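Local coordinates for ribosome-inactivating protein 3 (Zea mays, PDB 2PQI) that belongs to the ribosome-inactivating protein family and is also known as the maize B-32 protein, at residues K2-F7 with L53-K58. Residues are numbered along the deposited sequence; the frame is centred on the assembly and turned at random.
Sequences KFTEIF and LYTELK
Phe3 lays one ring face over CB of Tyr54. That carbon lies 3.7 Å from the Phe3 ring centroid, close to the ring normal, in a CH-pi contact. The two ring planes meet at 21°, but the rings are displaced, with centroids 5.3 Å apart and little overlap. Phe7 meets Leu57 differently: CD2 of Leu57 sits at the edge of the Phe7 ring, in its plane, 3.8 Å from CD1. CG of Phe7 is anti to its backbone N (chi1 -174°). The end of this side chain leads away from strand 53-58, and its ring stacks on Phe19 of the helix 16-28.

The segments run parallel at the border of the mixed sheet of this ribosome-inactivating protein fold. Strand 2-8 is outermost, and strand 63-69 pairs with the other side of 52-58. The parallel bonding is interrupted midway. At the start, Tyr54 N gives a nearly straight bond to Lys2 O (3.1 Å). Thr4 N reaches Tyr54 O only weakly. Pairing resumes where Phe7 N donates to Glu56 O and Lys58 N to Phe7 O (3.0 Å).

A water bridges the break. It donates to Thr4 O and Tyr54 O, and accepts from Glu56 N at 2.8 Å. The backbone swings away from 53-58 at Glu5, whose OE2 is hydrogen-bonded to OG of Ser22 of helix 16-28. The CB of Thr4 is directed toward 53-58, and its side chain also touches Val23 of that helix. Ile6 runs alongside the extended Glu56 chain. CG2 of Ile6 rests on CG of Lys58 at 3.8 Å.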
ATOM      1  N   LYS A   2       2.185 -13.906  -6.943  1.00 34.27           N
ATOM      2  CA  LYS A   2       0.960 -14.540  -6.486  1.00 35.96           C
ATOM      3  C   LYS A   2      -0.216 -13.644  -6.862  1.00 32.58           C
ATOM      4  O   LYS A   2      -0.142 -12.428  -6.740  1.00 34.38           O
ATOM      5  CB  LYS A   2       0.996 -14.734  -4.962  1.00 40.13           C
ATOM      6  CG  LYS A   2      -0.327 -15.168  -4.345  1.00 50.73           C
ATOM      7  CD  LYS A   2      -0.601 -16.657  -4.529  1.00 60.39           C
ATOM      8  CE  LYS A   2      -2.103 -16.919  -4.646  1.00 68.95           C
ATOM      9  NZ  LYS A   2      -2.550 -18.152  -3.932  1.00 72.37           N
ATOM     10  N   PHE A   3      -1.290 -14.247  -7.349  1.00 33.51           N
ATOM     11  CA  PHE A   3      -2.484 -13.494  -7.699  1.00 32.20           C
ATOM     12  C   PHE A   3      -3.398 -13.574  -6.520  1.00 30.21           C
ATOM     13  O   PHE A   3      -3.986 -14.608  -6.293  1.00 33.50           O
ATOM     14  CB  PHE A   3      -3.209 -14.107  -8.884  1.00 31.30           C
ATOM     15  CG  PHE A   3      -2.965 -13.392 -10.148  1.00 30.55           C
ATOM     16  CD1 PHE A   3      -1.773 -13.568 -10.844  1.00 35.45           C
ATOM     17  CD2 PHE A   3      -3.891 -12.471 -10.610  1.00 33.34           C
ATOM     18  CE1 PHE A   3      -1.507 -12.829 -11.992  1.00 36.50           C
ATOM     19  CE2 PHE A   3      -3.636 -11.724 -11.753  1.00 33.52           C
ATOM     20  CZ  PHE A   3      -2.440 -11.903 -12.444  1.00 32.39           C
ATOM     21  N   THR A   4      -3.502 -12.490  -5.769  1.00 33.22           N
ATOM     22  CA  THR A   4      -4.359 -12.422  -4.595  1.00 33.27           C
ATOM     23  C   THR A   4      -5.782 -12.721  -5.049  1.00 35.27           C
ATOM     24  O   THR A   4      -6.079 -12.639  -6.237  1.00 40.18           O
ATOM     25  CB  THR A   4      -4.327 -11.011  -4.014  1.00 34.96           C
ATOM     26  OG1 THR A   4      -4.940 -11.002  -2.728  1.00 43.62           O
ATOM     27  CG2 THR A   4      -5.099 -10.079  -4.896  1.00 37.17           C
ATOM     28  N   GLU A   5      -6.675 -13.081  -4.138  1.00 35.80           N
ATOM     29  CA  GLU A   5      -8.029 -13.317  -4.598  1.00 37.67           C
ATOM     30  C   GLU A   5      -8.742 -11.983  -4.837  1.00 37.94           C
ATOM     31  O   GLU A   5      -8.381 -10.943  -4.261  1.00 33.21           O
ATOM     32  CB  GLU A   5      -8.829 -14.205  -3.644  1.00 42.65           C
ATOM     33  CG  GLU A   5      -8.401 -14.231  -2.203  1.00 53.69           C
ATOM     34  CD  GLU A   5      -9.376 -15.041  -1.370  1.00 59.69           C
ATOM     35  OE1 GLU A   5      -9.698 -16.172  -1.791  1.00 61.45           O
ATOM     36  OE2 GLU A   5      -9.824 -14.552  -0.311  1.00 61.42           O
ATOM     37  N   ILE A   6      -9.737 -12.025  -5.719  1.00 32.38           N
ATOM     38  CA  ILE A   6     -10.504 -10.852  -6.109  1.00 31.99           C
ATOM     39  C   ILE A   6     -11.185 -10.156  -4.953  1.00 32.98           C
ATOM     40  O   ILE A   6     -11.645 -10.807  -4.012  1.00 30.96           O
ATOM     41  CB  ILE A   6     -11.593 -11.232  -7.156  1.00 36.76           C
ATOM     42  CG1 ILE A   6     -10.915 -11.771  -8.420  1.00 34.21           C
ATOM     43  CG2 ILE A   6     -12.518 -10.055  -7.413  1.00 26.83           C
ATOM     44  CD1 ILE A   6     -11.521 -11.291  -9.700  1.00 38.33           C
ATOM     45  N   PHE A   7     -11.244  -8.826  -5.029  1.00 33.97           N
ATOM     46  CA  PHE A   7     -11.923  -8.035  -4.008  1.00 33.59           C
ATOM     47  C   PHE A   7     -13.132  -7.353  -4.642  1.00 33.05           C
ATOM     48  O   PHE A   7     -12.974  -6.438  -5.457  1.00 30.87           O
ATOM     49  CB  PHE A   7     -11.012  -6.952  -3.430  1.00 33.80           C
ATOM     50  CG  PHE A   7     -11.626  -6.204  -2.265  1.00 37.02           C
ATOM     51  CD1 PHE A   7     -11.196  -4.926  -1.933  1.00 36.58           C
ATOM     52  CD2 PHE A   7     -12.623  -6.792  -1.488  1.00 37.58           C
ATOM     53  CE1 PHE A   7     -11.749  -4.238  -0.846  1.00 37.96           C
ATOM     54  CE2 PHE A   7     -13.182  -6.114  -0.400  1.00 40.59           C
ATOM     55  CZ  PHE A   7     -12.738  -4.829  -0.079  1.00 37.90           C
ATOM     56  N   LEU A  53       2.839  -9.022  -6.224  1.00 19.60           N
ATOM     57  CA  LEU A  53       1.485  -9.205  -5.736  1.00 23.67           C
ATOM     58  C   LEU A  53       0.576  -8.621  -6.823  1.00 24.95           C
ATOM     59  O   LEU A  53       0.722  -7.446  -7.167  1.00 24.32           O
ATOM     60  CB  LEU A  53       1.316  -8.414  -4.442  1.00 23.12           C
ATOM     61  CG  LEU A  53       0.396  -8.907  -3.336  1.00 24.55           C
ATOM     62  CD1 LEU A  53       0.696 -10.366  -3.028  1.00 25.12           C
ATOM     63  CD2 LEU A  53       0.604  -8.057  -2.092  1.00 30.52           C
ATOM     64  N   TYR A  54      -0.314  -9.423  -7.403  1.00 20.95           N
ATOM     65  CA  TYR A  54      -1.241  -8.878  -8.403  1.00 25.65           C
ATOM     66  C   TYR A  54      -2.617  -8.937  -7.798  1.00 29.16           C
ATOM     67  O   TYR A  54      -3.236 -10.002  -7.770  1.00 25.27           O
ATOM     68  CB  TYR A  54      -1.229  -9.666  -9.709  1.00 26.81           C
ATOM     69  CG  TYR A  54       0.025  -9.435 -10.491  1.00 29.38           C
ATOM     70  CD1 TYR A  54       1.088 -10.340 -10.414  1.00 33.40           C
ATOM     71  CD2 TYR A  54       0.199  -8.270 -11.236  1.00 31.13           C
ATOM     72  CE1 TYR A  54       2.295 -10.090 -11.049  1.00 37.61           C
ATOM     73  CE2 TYR A  54       1.411  -8.005 -11.883  1.00 35.52           C
ATOM     74  CZ  TYR A  54       2.453  -8.922 -11.780  1.00 36.75           C
ATOM     75  OH  TYR A  54       3.663  -8.674 -12.376  1.00 37.78           O
ATOM     76  N   THR A  55      -3.082  -7.788  -7.303  1.00 30.84           N
ATOM     77  CA  THR A  55      -4.381  -7.710  -6.647  1.00 33.58           C
ATOM     78  C   THR A  55      -5.459  -7.049  -7.472  1.00 32.47           C
ATOM     79  O   THR A  55      -5.380  -5.854  -7.772  1.00 33.62           O
ATOM     80  CB  THR A  55      -4.285  -6.950  -5.335  1.00 32.36           C
ATOM     81  OG1 THR A  55      -3.917  -5.595  -5.605  1.00 42.25           O
ATOM     82  CG2 THR A  55      -3.233  -7.570  -4.444  1.00 30.13           C
ATOM     83  N   GLU A  56      -6.478  -7.826  -7.827  1.00 31.08           N
ATOM     84  CA  GLU A  56      -7.571  -7.290  -8.613  1.00 33.29           C
ATOM     85  C   GLU A  56      -8.706  -6.734  -7.758  1.00 30.84           C
ATOM     86  O   GLU A  56      -9.199  -7.382  -6.837  1.00 29.51           O
ATOM     87  CB  GLU A  56      -8.128  -8.337  -9.569  1.00 36.10           C
ATOM     88  CG  GLU A  56      -9.164  -7.753 -10.496  1.00 44.51           C
ATOM     89  CD  GLU A  56      -9.638  -8.731 -11.544  1.00 54.93           C
ATOM     90  OE1 GLU A  56      -8.820  -9.136 -12.402  1.00 58.45           O
ATOM     91  OE2 GLU A  56     -10.835  -9.088 -11.506  1.00 58.07           O
ATOM     92  N   LEU A  57      -9.087  -5.503  -8.068  1.00 29.16           N
ATOM     93  CA  LEU A  57     -10.162  -4.819  -7.382  1.00 28.52           C
ATOM     94  C   LEU A  57     -11.250  -4.665  -8.443  1.00 31.02           C
ATOM     95  O   LEU A  57     -11.030  -4.045  -9.496  1.00 28.34           O
ATOM     96  CB  LEU A  57      -9.684  -3.448  -6.894  1.00 23.29           C
ATOM     97  CG  LEU A  57      -8.440  -3.426  -5.992  1.00 26.26           C
ATOM     98  CD1 LEU A  57      -8.006  -1.973  -5.750  1.00 20.05           C
ATOM     99  CD2 LEU A  57      -8.724  -4.140  -4.653  1.00 21.61           C
ATOM    100  N   LYS A  58     -12.412  -5.259  -8.195  1.00 31.31           N
ATOM    101  CA  LYS A  58     -13.479  -5.156  -9.180  1.00 33.95           C
ATOM    102  C   LYS A  58     -14.779  -4.651  -8.604  1.00 30.23           C
ATOM    103  O   LYS A  58     -15.223  -5.093  -7.554  1.00 32.01           O
ATOM    104  CB  LYS A  58     -13.701  -6.498  -9.877  1.00 34.72           C
ATOM    105  CG  LYS A  58     -14.610  -7.440  -9.162  1.00 34.58           C
ATOM    106  CD  LYS A  58     -15.078  -8.522 -10.123  1.00 42.25           C
ATOM    107  CE  LYS A  58     -15.771  -7.916 -11.335  1.00 40.28           C
ATOM    108  NZ  LYS A  58     -16.276  -8.970 -12.242  1.00 45.77           N
TER
HETATM  109  O   HOH W   1      -5.864 -10.547  -8.406  1.00 33.70           O